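Local structure of conserved exported protein (3CLW) at residues F127-A132 with R162-S167; N179-N184 with E212-A217; L336-I341 with T390-T395; A397-F402 with V441-S446. The protein is of unknown function but probably hydrolyses O-glycosidic bonds of a carbohydrate substrate. One frame throughout, in Å; residues are numbered along the deposited sequence.

How the contacts relate
All four contacts are buried, and they fall into two pairs on opposite sides of the chain's centre. Contacts 1 and 2, centres about 8 Å apart, pack helices 157-173 and 204-221 against the neighbouring parallel strands 125-128 and 178-182 of the barrel; contact 2 is purely aliphatic, while contact 1 adds a ring edge against a helix carbonyl. Contacts 3 and 4, also about 8 Å apart, share helix 391-400, which meets barrel helix 328-347 in contact 3 and strand 438-444 of the antiparallel strands in contact 4. Polar atoms enter this second pair more: a threonine hydroxyl in contact 3, a tyrosine and a bridging water in contact 4.

Contact 1 of 4, residues F127-A132 with R162-S167; sequences FFTNSA and RFLVKS
T129 and L164 make the aliphatic part of this contact: CG2 of T129 lies 3.6 Å from CD2 of L164, the two side chains meeting at a slant. The same leucine methyl also passes 4.1 Å from OG1 of T129, so CD2 of L164 rests against both branches of the threonine. In L164 the CA-CB bond does not aim at the strand; CG stands beside the backbone N (chi1 -65°), and CD2 makes the final approach. The second touch is between an aromatic ring and the helix backbone. F127 sends CE1 to within 3.8 Å of O of S167, which lies at the ring edge and near its plane, where the ring hydrogens are. This is a packing touch; setting the slightly positive rim of the ring against the carbonyl oxygen is probably mildly favourable at most. Polar bonding stays within the segments or goes to other parts of the chain. S167 OG donates to O of F163 at 3.0 Å, tilted 35° from the carbonyl plane, and the same oxygen also takes the ordinary helix bond from S167 N; the serine hydroxyl is thereby turned back onto its own helix. T129 OG1, for its part, is hydrogen-bonded to O of P183, so the residue offers its methyl to the helix and its hydroxyl to the residue just after the neighbouring strand 178-182. In the fold, the contact lays helix 157-173 over strand 125-128; L164 also touches I181 of strand 178-182, and V165 faces helix 204-221 through L214 and A217.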
loop_
_atom_site.group_PDB
_atom_site.type_symbol
_atom_site.label_atom_id
_atom_site.label_comp_id
_atom_site.label_asym_id
_atom_site.label_seq_id
_atom_site.Cartn_x
_atom_site.Cartn_y
_atom_site.Cartn_z
ATOM N N PHE A 127 9.908 5.110 4.388
ATOM C CA PHE A 127 10.541 4.324 5.464
ATOM C C PHE A 127 9.547 4.101 6.594
ATOM O O PHE A 127 8.961 5.073 7.109
ATOM C CB PHE A 127 11.734 5.100 6.024
ATOM C CG PHE A 127 12.988 4.957 5.218
ATOM C CD1 PHE A 127 14.203 5.362 5.745
ATOM C CD2 PHE A 127 12.957 4.388 3.927
ATOM C CE1 PHE A 127 15.367 5.205 4.995
ATOM C CE2 PHE A 127 14.131 4.208 3.184
ATOM C CZ PHE A 127 15.333 4.612 3.720
ATOM N N PHE A 128 9.348 2.846 6.980
ATOM C CA PHE A 128 8.393 2.521 8.042
ATOM C C PHE A 128 9.013 1.594 9.081
ATOM O O PHE A 128 9.875 0.784 8.746
ATOM C CB PHE A 128 7.031 1.977 7.516
ATOM C CG PHE A 128 7.062 0.532 7.048
ATOM C CD1 PHE A 128 7.491 0.201 5.767
ATOM C CD2 PHE A 128 6.656 -0.493 7.895
ATOM C CE1 PHE A 128 7.502 -1.158 5.319
ATOM C CE2 PHE A 128 6.704 -1.830 7.478
ATOM C CZ PHE A 128 7.118 -2.157 6.172
ATOM N N THR A 129 8.569 1.754 10.333
ATOM C CA THR A 129 8.965 0.922 11.450
ATOM C C THR A 129 7.750 0.251 12.094
ATOM O O THR A 129 6.629 0.830 12.166
ATOM C CB THR A 129 9.692 1.712 12.563
ATOM O OG1 THR A 129 9.026 2.979 12.776
ATOM C CG2 THR A 129 11.133 1.938 12.216
ATOM N N ASN A 130 8.022 -0.980 12.544
ATOM C CA ASN A 130 7.147 -1.827 13.305
ATOM C C ASN A 130 7.486 -1.806 14.792
ATOM O O ASN A 130 6.694 -2.229 15.631
ATOM C CB ASN A 130 7.264 -3.253 12.804
ATOM C CG ASN A 130 6.506 -3.461 11.550
ATOM O OD1 ASN A 130 5.480 -2.795 11.310
ATOM N ND2 ASN A 130 6.996 -4.369 10.712
ATOM N N SER A 131 8.666 -1.311 15.108
ATOM C CA SER A 131 9.047 -1.121 16.497
ATOM C C SER A 131 10.199 -0.147 16.498
ATOM O O SER A 131 10.904 0.010 15.474
ATOM C CB SER A 131 9.456 -2.471 17.149
ATOM O OG SER A 131 10.212 -2.308 18.349
ATOM N N ALA A 132 10.375 0.516 17.640
ATOM C CA ALA A 132 11.570 1.287 17.925
ATOM C C ALA A 132 12.663 0.276 18.192
ATOM O O ALA A 132 12.365 -0.867 18.509
ATOM C CB ALA A 132 11.335 2.215 19.140
ATOM N N ARG A 162 15.035 10.892 16.019
ATOM C CA ARG A 162 16.341 11.187 15.482
ATOM C C ARG A 162 16.945 10.010 14.671
ATOM O O ARG A 162 17.597 10.224 13.659
ATOM C CB ARG A 162 17.297 11.648 16.567
ATOM C CG ARG A 162 17.061 13.126 17.000
ATOM C CD ARG A 162 18.281 13.653 17.745
ATOM N NE ARG A 162 18.539 12.886 18.960
ATOM C CZ ARG A 162 18.069 13.201 20.176
ATOM N NH1 ARG A 162 17.286 14.278 20.365
ATOM N NH2 ARG A 162 18.375 12.425 21.222
ATOM N N PHE A 163 16.714 8.791 15.156
ATOM C CA PHE A 163 17.123 7.566 14.496
ATOM C C PHE A 163 16.470 7.450 13.110
ATOM O O PHE A 163 17.172 7.234 12.132
ATOM C CB PHE A 163 16.773 6.338 15.346
ATOM C CG PHE A 163 16.785 5.043 14.568
ATOM C CD1 PHE A 163 17.991 4.470 14.158
ATOM C CD2 PHE A 163 15.588 4.403 14.241
ATOM C CE1 PHE A 163 18.022 3.268 13.425
ATOM C CE2 PHE A 163 15.596 3.174 13.523
ATOM C CZ PHE A 163 16.840 2.628 13.104
ATOM N N LEU A 164 15.142 7.608 13.059
ATOM C CA LEU A 164 14.380 7.601 11.807
ATOM C C LEU A 164 14.801 8.694 10.814
ATOM O O LEU A 164 14.920 8.426 9.627
ATOM C CB LEU A 164 12.886 7.725 12.075
ATOM C CG LEU A 164 12.211 6.580 12.826
ATOM C CD1 LEU A 164 10.787 6.963 13.161
ATOM C CD2 LEU A 164 12.215 5.346 11.910
ATOM N N VAL A 165 15.060 9.901 11.313
ATOM C CA VAL A 165 15.507 10.998 10.469
ATOM C C VAL A 165 16.927 10.799 9.956
ATOM O O VAL A 165 17.181 11.034 8.792
ATOM C CB VAL A 165 15.360 12.395 11.156
ATOM C CG1 VAL A 165 16.172 13.456 10.424
ATOM C CG2 VAL A 165 13.903 12.791 11.211
ATOM N N LYS A 166 17.846 10.384 10.825
ATOM C CA LYS A 166 19.221 10.093 10.394
ATOM C C LYS A 166 19.296 8.988 9.310
ATOM O O LYS A 166 20.124 9.076 8.409
ATOM C CB LYS A 166 20.139 9.739 11.573
ATOM C CG LYS A 166 21.473 9.045 11.135
ATOM C CD LYS A 166 22.631 9.519 11.942
ATOM C CE LYS A 166 23.934 8.902 11.444
ATOM N NZ LYS A 166 25.047 9.277 12.341
ATOM N N SER A 167 18.460 7.957 9.443
ATOM C CA SER A 167 18.379 6.855 8.465
ATOM C C SER A 167 17.886 7.371 7.104
ATOM O O SER A 167 18.489 7.064 6.053
ATOM C CB SER A 167 17.448 5.741 8.963
ATOM O OG SER A 167 17.929 5.130 10.135
#

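Contact 2 of 4, residues N179-N184 with E212-A217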
loop_
_atom_site.group_PDB
_atom_site.type_symbol
_atom_site.label_atom_id
_atom_site.label_comp_id
_atom_site.label_asym_id
_atom_site.label_seq_id
_atom_site.Cartn_x
_atom_site.Cartn_y
_atom_site.Cartn_z
ATOM N N ASN A 179 10.898 10.144 0.853
ATOM C CA ASN A 179 10.016 11.291 0.991
ATOM C C ASN A 179 9.053 11.218 2.178
ATOM O O ASN A 179 8.418 12.220 2.522
ATOM C CB ASN A 179 9.246 11.497 -0.311
ATOM C CG ASN A 179 10.170 11.735 -1.494
ATOM O OD1 ASN A 179 11.185 12.438 -1.374
ATOM N ND2 ASN A 179 9.838 11.138 -2.635
ATOM N N TYR A 180 8.935 10.040 2.797
ATOM C CA TYR A 180 7.970 9.825 3.887
ATOM C C TYR A 180 8.553 8.929 4.970
ATOM O O TYR A 180 9.383 8.051 4.679
ATOM C CB TYR A 180 6.707 9.160 3.363
ATOM C CG TYR A 180 6.153 9.729 2.055
ATOM C CD1 TYR A 180 6.502 9.167 0.806
ATOM C CD2 TYR A 180 5.261 10.805 2.071
ATOM C CE1 TYR A 180 5.985 9.676 -0.383
ATOM C CE2 TYR A 180 4.750 11.335 0.901
ATOM C CZ TYR A 180 5.104 10.764 -0.326
ATOM O OH TYR A 180 4.555 11.296 -1.471
ATOM N N ILE A 181 8.150 9.178 6.211
ATOM C CA ILE A 181 8.505 8.346 7.362
ATOM C C ILE A 181 7.247 8.010 8.104
ATOM O O ILE A 181 6.519 8.910 8.520
ATOM C CB ILE A 181 9.444 9.039 8.366
ATOM C CG1 ILE A 181 10.850 9.214 7.790
ATOM C CG2 ILE A 181 9.552 8.214 9.677
ATOM C CD1 ILE A 181 11.664 10.288 8.466
ATOM N N SER A 182 7.019 6.723 8.293
ATOM C CA SER A 182 5.860 6.215 9.000
ATOM C C SER A 182 6.302 5.519 10.302
ATOM O O SER A 182 6.755 4.380 10.287
ATOM C CB SER A 182 5.064 5.317 8.062
ATOM O OG SER A 182 3.911 4.843 8.691
ATOM N N PRO A 183 6.220 6.242 11.445
ATOM C CA PRO A 183 6.844 5.742 12.686
ATOM C C PRO A 183 6.070 4.614 13.377
ATOM O O PRO A 183 6.667 3.813 14.120
ATOM C CB PRO A 183 6.908 7.002 13.577
ATOM C CG PRO A 183 5.682 7.794 13.159
ATOM C CD PRO A 183 5.563 7.554 11.648
ATOM N N ASN A 184 4.778 4.508 13.111
ATOM C CA ASN A 184 3.953 3.542 13.855
ATOM C C ASN A 184 3.046 2.739 12.944
ATOM O O ASN A 184 2.422 3.302 12.026
ATOM C CB ASN A 184 3.087 4.269 14.890
ATOM C CG ASN A 184 3.917 4.996 15.952
ATOM O OD1 ASN A 184 4.475 6.082 15.700
ATOM N ND2 ASN A 184 3.996 4.397 17.158
ATOM N N GLU A 212 5.344 15.133 16.827
ATOM C CA GLU A 212 5.983 16.315 17.347
ATOM C C GLU A 212 7.503 16.174 17.279
ATOM O O GLU A 212 8.193 17.070 16.772
ATOM C CB GLU A 212 5.494 16.547 18.783
ATOM C CG GLU A 212 6.168 17.657 19.562
ATOM C CD GLU A 212 5.449 17.893 20.923
ATOM O OE1 GLU A 212 5.288 16.929 21.739
ATOM O OE2 GLU A 212 5.003 19.041 21.141
ATOM N N GLU A 213 8.026 15.049 17.766
ATOM C CA GLU A 213 9.474 14.843 17.757
ATOM C C GLU A 213 10.068 14.674 16.340
ATOM O O GLU A 213 11.159 15.206 16.032
ATOM C CB GLU A 213 9.858 13.670 18.666
ATOM C CG GLU A 213 9.518 13.880 20.139
ATOM C CD GLU A 213 10.156 15.129 20.766
ATOM O OE1 GLU A 213 11.258 15.563 20.367
ATOM O OE2 GLU A 213 9.543 15.682 21.702
ATOM N N LEU A 214 9.363 13.936 15.483
ATOM C CA LEU A 214 9.805 13.795 14.075
ATOM C C LEU A 214 9.815 15.153 13.391
ATOM O O LEU A 214 10.752 15.496 12.707
ATOM C CB LEU A 214 8.908 12.829 13.307
ATOM C CG LEU A 214 9.322 11.366 13.432
ATOM C CD1 LEU A 214 8.138 10.508 13.058
ATOM C CD2 LEU A 214 10.561 11.085 12.532
ATOM N N ASP A 215 8.761 15.929 13.600
ATOM C CA ASP A 215 8.677 17.283 13.051
ATOM C C ASP A 215 9.921 18.090 13.396
ATOM O O ASP A 215 10.543 18.663 12.530
ATOM C CB ASP A 215 7.417 17.975 13.547
ATOM C CG ASP A 215 7.257 19.370 12.975
ATOM O OD1 ASP A 215 6.892 19.498 11.782
ATOM O OD2 ASP A 215 7.486 20.339 13.739
ATOM N N LYS A 216 10.289 18.108 14.666
ATOM C CA LYS A 216 11.463 18.826 15.136
ATOM C C LYS A 216 12.767 18.278 14.526
ATOM O O LYS A 216 13.630 19.032 14.068
ATOM C CB LYS A 216 11.493 18.730 16.663
ATOM C CG LYS A 216 12.661 19.411 17.354
ATOM C CD LYS A 216 12.553 19.085 18.852
ATOM C CE LYS A 216 13.546 19.857 19.724
ATOM N NZ LYS A 216 12.942 20.104 21.105
ATOM N N ALA A 217 12.910 16.958 14.538
ATOM C CA ALA A 217 14.090 16.293 13.974
ATOM C C ALA A 217 14.250 16.553 12.451
ATOM O O ALA A 217 15.365 16.785 11.962
ATOM C CB ALA A 217 14.013 14.787 14.303
#
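L214 meets both I181 and P183, and its side chain accounts for every touch across this contact. Its CB leaves helix 212-217 in the direction of the strand, and with chi1 at -86° the chain swings CG to the side of the backbone N. At CG the side chain forks, and each methyl takes a different partner. CD1 goes to the proline ring, 3.7 Å from P183 CG and 3.8 Å from P183 CB, with P183 CD a little farther at 4.2 Å; the methyl thus sits against the CB-CG side of the ring. CD2 turns to the strand itself and comes to 4.2 Å from CG2 of I181, a looser touch. The isoleucine presents this branch because CG2 stands opposite the backbone N while CG1 lies beside it (chi1 -70°). The leucine fork therefore spans the step from the end of strand 178-182 to the loop residue that follows it. Around the pair, I227 of strand 226-232 touches L214, and I229 of the same strand touches P183. Carbon meets carbon at each touch of L214 with I181 and P183, and between these two segments the contact therefore rests on apolar burial and on the fit of shapes, all of it through L214.

Contact 3 of 4, residues L336-I341 with T390-T395; sequences LYVARI and TKMLWT
V338 lays its CG2 methyl against the thioether arm of M392, 3.8 Å from CG and 3.8 Å from SD, the two side chains crossing at about a right angle. The methyl so sits at the CG-SD bond of the methionine. In V338 this branch is the one beside the backbone N, with CG1 opposite that N (chi1 180°). One turn farther along helix 391-395, T395 packs on A339: CB meets CB at 3.9 Å, and T395 OG1 passes 4.1 Å from A339 CB. The CG2 methyl of T395 comes nearest L336, 4.3 Å from its backbone N. The small alanine and threonine let the backbones come close here, CA to CA 5.8 Å at A339 and T395, while the short helix axes approach to 8.7 Å and cross at -35°. T390 is the N-cap of helix 391-400; its OG1 accepts weak bonds from N of M392 and N of L393. W356 of strand 353-356 touches both V338 and M392, and V491 of strand 490-495 lies against A339 and T395. The T395 hydroxyl has O of G335 of helix 328-347 as its main partner, with O of K391 also in reach, so the one polar side-chain group at an otherwise apolar junction between barrel helix and following helix is probably satisfied there.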
loop_
_atom_site.group_PDB
_atom_site.type_symbol
_atom_site.label_atom_id
_atom_site.label_comp_id
_atom_site.label_asym_id
_atom_site.label_seq_id
_atom_site.Cartn_x
_atom_site.Cartn_y
_atom_site.Cartn_z
ATOM N N LEU A 336 -9.900 -9.982 -8.937
ATOM C CA LEU A 336 -11.062 -9.091 -8.986
ATOM C C LEU A 336 -11.511 -8.608 -7.606
ATOM O O LEU A 336 -11.952 -7.483 -7.486
ATOM C CB LEU A 336 -12.237 -9.751 -9.699
ATOM C CG LEU A 336 -12.105 -10.097 -11.180
ATOM C CD1 LEU A 336 -13.109 -11.183 -11.508
ATOM C CD2 LEU A 336 -12.304 -8.890 -12.078
ATOM N N TYR A 337 -11.389 -9.440 -6.571
ATOM C CA TYR A 337 -11.718 -9.034 -5.199
ATOM C C TYR A 337 -10.881 -7.820 -4.764
ATOM O O TYR A 337 -11.401 -6.859 -4.157
ATOM C CB TYR A 337 -11.483 -10.206 -4.262
ATOM C CG TYR A 337 -11.835 -9.997 -2.797
ATOM C CD1 TYR A 337 -10.870 -9.583 -1.885
ATOM C CD2 TYR A 337 -13.130 -10.282 -2.311
ATOM C CE1 TYR A 337 -11.159 -9.419 -0.555
ATOM C CE2 TYR A 337 -13.438 -10.145 -0.953
ATOM C CZ TYR A 337 -12.441 -9.698 -0.080
ATOM O OH TYR A 337 -12.709 -9.548 1.267
ATOM N N VAL A 338 -9.591 -7.856 -5.101
ATOM C CA VAL A 338 -8.675 -6.806 -4.704
ATOM C C VAL A 338 -8.851 -5.609 -5.607
ATOM O O VAL A 338 -8.822 -4.500 -5.132
ATOM C CB VAL A 338 -7.200 -7.275 -4.675
ATOM C CG1 VAL A 338 -6.285 -6.146 -4.268
ATOM C CG2 VAL A 338 -7.017 -8.429 -3.711
ATOM N N ALA A 339 -9.045 -5.829 -6.906
ATOM C CA ALA A 339 -9.343 -4.717 -7.808
ATOM C C ALA A 339 -10.577 -3.913 -7.335
ATOM O O ALA A 339 -10.662 -2.732 -7.557
ATOM C CB ALA A 339 -9.524 -5.195 -9.218
ATOM N N ARG A 340 -11.526 -4.582 -6.698
ATOM C CA ARG A 340 -12.723 -3.933 -6.145
ATOM C C ARG A 340 -12.379 -3.055 -4.929
ATOM O O ARG A 340 -12.877 -1.929 -4.807
ATOM C CB ARG A 340 -13.767 -4.992 -5.749
ATOM C CG ARG A 340 -14.985 -4.387 -5.023
ATOM C CD ARG A 340 -16.147 -5.356 -4.945
ATOM N NE ARG A 340 -15.867 -6.427 -4.002
ATOM C CZ ARG A 340 -16.776 -7.315 -3.630
ATOM N NH1 ARG A 340 -18.014 -7.256 -4.139
ATOM N NH2 ARG A 340 -16.465 -8.253 -2.750
ATOM N N ILE A 341 -11.510 -3.559 -4.052
ATOM C CA ILE A 341 -10.984 -2.719 -2.996
ATOM C C ILE A 341 -10.340 -1.474 -3.592
ATOM O O ILE A 341 -10.620 -0.354 -3.131
ATOM C CB ILE A 341 -9.963 -3.424 -2.096
ATOM C CG1 ILE A 341 -10.579 -4.645 -1.431
ATOM C CG2 ILE A 341 -9.479 -2.454 -1.006
ATOM C CD1 ILE A 341 -9.563 -5.639 -0.911
ATOM N N THR A 390 0.498 -13.526 -9.507
ATOM C CA THR A 390 -0.885 -13.818 -9.235
ATOM C C THR A 390 -1.733 -12.898 -10.097
ATOM O O THR A 390 -1.212 -11.962 -10.721
ATOM C CB THR A 390 -1.242 -13.639 -7.738
ATOM O OG1 THR A 390 -1.181 -12.249 -7.406
ATOM C CG2 THR A 390 -0.306 -14.433 -6.838
ATOM N N LYS A 391 -3.031 -13.157 -10.173
ATOM C CA LYS A 391 -3.911 -12.244 -10.902
ATOM C C LYS A 391 -4.041 -10.872 -10.189
ATOM O O LYS A 391 -4.460 -9.874 -10.807
ATOM C CB LYS A 391 -5.280 -12.883 -11.128
ATOM C CG LYS A 391 -5.232 -14.091 -12.097
ATOM C CD LYS A 391 -4.981 -13.612 -13.528
ATOM C CE LYS A 391 -4.828 -14.783 -14.493
ATOM N NZ LYS A 391 -4.665 -14.257 -15.886
ATOM N N MET A 392 -3.696 -10.859 -8.896
ATOM C CA MET A 392 -3.676 -9.677 -8.072
ATOM C C MET A 392 -2.586 -8.775 -8.595
ATOM O O MET A 392 -2.753 -7.568 -8.603
ATOM C CB MET A 392 -3.461 -10.018 -6.586
ATOM C CG MET A 392 -4.741 -10.554 -5.864
ATOM S SD MET A 392 -4.575 -11.308 -4.244
ATOM C CE MET A 392 -3.733 -12.852 -4.695
ATOM N N LEU A 393 -1.478 -9.344 -9.072
ATOM C CA LEU A 393 -0.450 -8.486 -9.629
ATOM C C LEU A 393 -1.023 -7.769 -10.838
ATOM O O LEU A 393 -0.903 -6.563 -10.970
ATOM C CB LEU A 393 0.834 -9.267 -9.993
ATOM C CG LEU A 393 2.043 -8.423 -10.456
ATOM C CD1 LEU A 393 3.374 -9.127 -10.217
ATOM C CD2 LEU A 393 1.940 -8.087 -11.935
ATOM N N TRP A 394 -1.650 -8.526 -11.726
ATOM C CA TRP A 394 -2.153 -7.973 -12.980
ATOM C C TRP A 394 -3.344 -6.997 -12.826
ATOM O O TRP A 394 -3.430 -5.974 -13.521
ATOM C CB TRP A 394 -2.370 -9.114 -13.983
ATOM C CG TRP A 394 -1.061 -9.843 -14.176
ATOM C CD1 TRP A 394 -0.752 -11.128 -13.770
ATOM C CD2 TRP A 394 0.151 -9.301 -14.750
ATOM N NE1 TRP A 394 0.555 -11.407 -14.112
ATOM C CE2 TRP A 394 1.132 -10.301 -14.678
ATOM C CE3 TRP A 394 0.495 -8.049 -15.308
ATOM C CZ2 TRP A 394 2.434 -10.113 -15.170
ATOM C CZ3 TRP A 394 1.767 -7.852 -15.764
ATOM C CH2 TRP A 394 2.739 -8.879 -15.689
ATOM N N THR A 395 -4.224 -7.269 -11.883
ATOM C CA THR A 395 -5.357 -6.365 -11.671
ATOM C C THR A 395 -4.900 -5.064 -11.011
ATOM O O THR A 395 -5.461 -4.003 -11.302
ATOM C CB THR A 395 -6.500 -7.003 -10.862
ATOM O OG1 THR A 395 -6.026 -7.388 -9.566
ATOM C CG2 THR A 395 -7.055 -8.230 -11.601
#

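Contact 4 of 4, residues A397-F402 with V441-S446; sequences ANYSFF and VAINYS
Residues 397-400 of helix 391-400 lie over strand 438-444, the backbones nearest at N398 and V441, whose CA atoms are 6.8 Å apart. There the helix backbone itself takes part: O of N398 is 3.6 Å from CG2 of V441, and the same oxygen is hydrogen-bonded to T493 of the neighbouring strand 490-495. V441 sends its other methyl over the face of the Y399 ring, CG1 standing 3.7 Å from the centroid and 19° off the ring normal, a CH-pi contact displaced toward the CZ side. The valine CG1 is placed opposite its backbone N (chi1 -178°), which points it at the ring. Farther on, CD1 of I443 touches OH of Y399 at 3.5 Å, these side chains crossing at about a right angle. The phenol oxygen also has a water at 2.7 Å, and that water donates to O of V441 at 2.8 Å. I342, H343 and L346 of helix 328-347 also touch Y399. The tyrosine therefore works in two ways: its ring supplies a flat apolar surface for the valine, while its hydroxyl, at the buried end of the ring, has a polar partner in the water that links it to O of V441.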
loop_
_atom_site.group_PDB
_atom_site.type_symbol
_atom_site.label_atom_id
_atom_site.label_comp_id
_atom_site.label_asym_id
_atom_site.label_seq_id
_atom_site.Cartn_x
_atom_site.Cartn_y
_atom_site.Cartn_z
ATOM N N ALA A 397 -1.914 -3.830 -11.641
ATOM C CA ALA A 397 -1.265 -3.220 -12.805
ATOM C C ALA A 397 -2.227 -2.478 -13.731
ATOM O O ALA A 397 -1.836 -1.494 -14.320
ATOM C CB ALA A 397 -0.426 -4.283 -13.591
ATOM N N ASN A 398 -3.472 -2.949 -13.856
ATOM C CA ASN A 398 -4.507 -2.248 -14.624
ATOM C C ASN A 398 -4.551 -0.797 -14.160
ATOM O O ASN A 398 -4.732 0.127 -14.946
ATOM C CB ASN A 398 -5.897 -2.887 -14.393
ATOM C CG ASN A 398 -6.213 -4.007 -15.395
ATOM O OD1 ASN A 398 -6.688 -3.758 -16.532
ATOM N ND2 ASN A 398 -5.967 -5.238 -14.979
ATOM N N TYR A 399 -4.390 -0.617 -12.855
ATOM C CA TYR A 399 -4.314 0.715 -12.267
ATOM C C TYR A 399 -2.895 1.277 -12.284
ATOM O O TYR A 399 -2.632 2.289 -12.960
ATOM C CB TYR A 399 -4.835 0.678 -10.839
ATOM C CG TYR A 399 -6.309 0.445 -10.733
ATOM C CD1 TYR A 399 -7.220 1.503 -10.869
ATOM C CD2 TYR A 399 -6.817 -0.837 -10.466
ATOM C CE1 TYR A 399 -8.611 1.290 -10.750
ATOM C CE2 TYR A 399 -8.198 -1.051 -10.343
ATOM C CZ TYR A 399 -9.073 0.021 -10.494
ATOM O OH TYR A 399 -10.421 -0.205 -10.373
ATOM N N SER A 400 -1.990 0.603 -11.551
ATOM C CA SER A 400 -0.664 1.139 -11.278
ATOM C C SER A 400 0.171 1.458 -12.483
ATOM O O SER A 400 0.892 2.456 -12.467
ATOM C CB SER A 400 0.120 0.264 -10.268
ATOM O OG SER A 400 0.480 -1.017 -10.782
ATOM N N PHE A 401 0.084 0.643 -13.532
ATOM C CA PHE A 401 0.960 0.812 -14.735
ATOM C C PHE A 401 0.548 2.059 -15.555
ATOM O O PHE A 401 1.382 2.709 -16.174
ATOM C CB PHE A 401 0.931 -0.486 -15.605
ATOM C CG PHE A 401 1.877 -0.487 -16.794
ATOM C CD1 PHE A 401 3.142 -1.055 -16.698
ATOM C CD2 PHE A 401 1.480 0.025 -18.029
ATOM C CE1 PHE A 401 4.026 -1.109 -17.833
ATOM C CE2 PHE A 401 2.357 0.003 -19.166
ATOM C CZ PHE A 401 3.624 -0.566 -19.058
ATOM N N PHE A 402 -0.751 2.387 -15.509
ATOM C CA PHE A 402 -1.351 3.461 -16.305
ATOM C C PHE A 402 -1.753 4.747 -15.509
ATOM O O PHE A 402 -1.756 5.863 -16.046
ATOM C CB PHE A 402 -2.560 2.880 -17.028
ATOM C CG PHE A 402 -2.213 1.777 -17.998
ATOM C CD1 PHE A 402 -1.656 2.082 -19.240
ATOM C CD2 PHE A 402 -2.426 0.435 -17.658
ATOM C CE1 PHE A 402 -1.335 1.075 -20.147
ATOM C CE2 PHE A 402 -2.101 -0.575 -18.539
ATOM C CZ PHE A 402 -1.545 -0.256 -19.795
ATOM N N VAL A 441 -10.467 2.586 -16.043
ATOM C CA VAL A 441 -10.319 1.212 -15.590
ATOM C C VAL A 441 -11.686 0.706 -15.203
ATOM O O VAL A 441 -12.332 1.270 -14.319
ATOM C CB VAL A 441 -9.320 1.075 -14.397
ATOM C CG1 VAL A 441 -9.148 -0.375 -13.990
ATOM C CG2 VAL A 441 -7.967 1.679 -14.734
ATOM N N ALA A 442 -12.116 -0.345 -15.888
ATOM C CA ALA A 442 -13.435 -0.913 -15.746
ATOM C C ALA A 442 -13.353 -2.308 -15.188
ATOM O O ALA A 442 -12.654 -3.166 -15.730
ATOM C CB ALA A 442 -14.152 -0.927 -17.091
ATOM N N ILE A 443 -14.054 -2.543 -14.093
ATOM C CA ILE A 443 -14.140 -3.898 -13.555
ATOM C C ILE A 443 -15.487 -4.478 -13.873
ATOM O O ILE A 443 -16.509 -3.921 -13.452
ATOM C CB ILE A 443 -13.949 -3.953 -12.018
ATOM C CG1 ILE A 443 -12.684 -3.199 -11.606
ATOM C CG2 ILE A 443 -13.947 -5.419 -11.526
ATOM C CD1 ILE A 443 -12.607 -2.932 -10.118
ATOM N N ASN A 444 -15.483 -5.602 -14.595
ATOM C CA ASN A 444 -16.691 -6.381 -14.803
ATOM C C ASN A 444 -16.786 -7.528 -13.794
ATOM O O ASN A 444 -16.251 -8.632 -14.007
ATOM C CB ASN A 444 -16.792 -6.895 -16.242
ATOM C CG ASN A 444 -18.160 -7.523 -16.541
ATOM O OD1 ASN A 444 -18.958 -7.763 -15.638
ATOM N ND2 ASN A 444 -18.421 -7.789 -17.805
ATOM N N TYR A 445 -17.494 -7.254 -12.695
ATOM C CA TYR A 445 -17.538 -8.170 -11.560
ATOM C C TYR A 445 -18.583 -9.241 -11.786
ATOM O O TYR A 445 -18.586 -10.257 -11.089
ATOM C CB TYR A 445 -17.833 -7.410 -10.261
ATOM C CG TYR A 445 -17.266 -8.075 -9.032
ATOM C CD1 TYR A 445 -15.925 -7.900 -8.688
ATOM C CD2 TYR A 445 -18.058 -8.890 -8.224
ATOM C CE1 TYR A 445 -15.382 -8.498 -7.574
ATOM C CE2 TYR A 445 -17.521 -9.521 -7.111
ATOM C CZ TYR A 445 -16.172 -9.303 -6.785
ATOM O OH TYR A 445 -15.604 -9.905 -5.682
ATOM N N SER A 446 -19.479 -9.003 -12.748
ATOM C CA SER A 446 -20.606 -9.900 -13.014
ATOM C C SER A 446 -20.143 -11.101 -13.826
ATOM O O SER A 446 -19.030 -11.104 -14.377
ATOM C CB SER A 446 -21.700 -9.163 -13.796
ATOM O OG SER A 446 -21.340 -9.060 -15.169
HETATM O O HOH W 1 -12.043 1.644 -11.550
#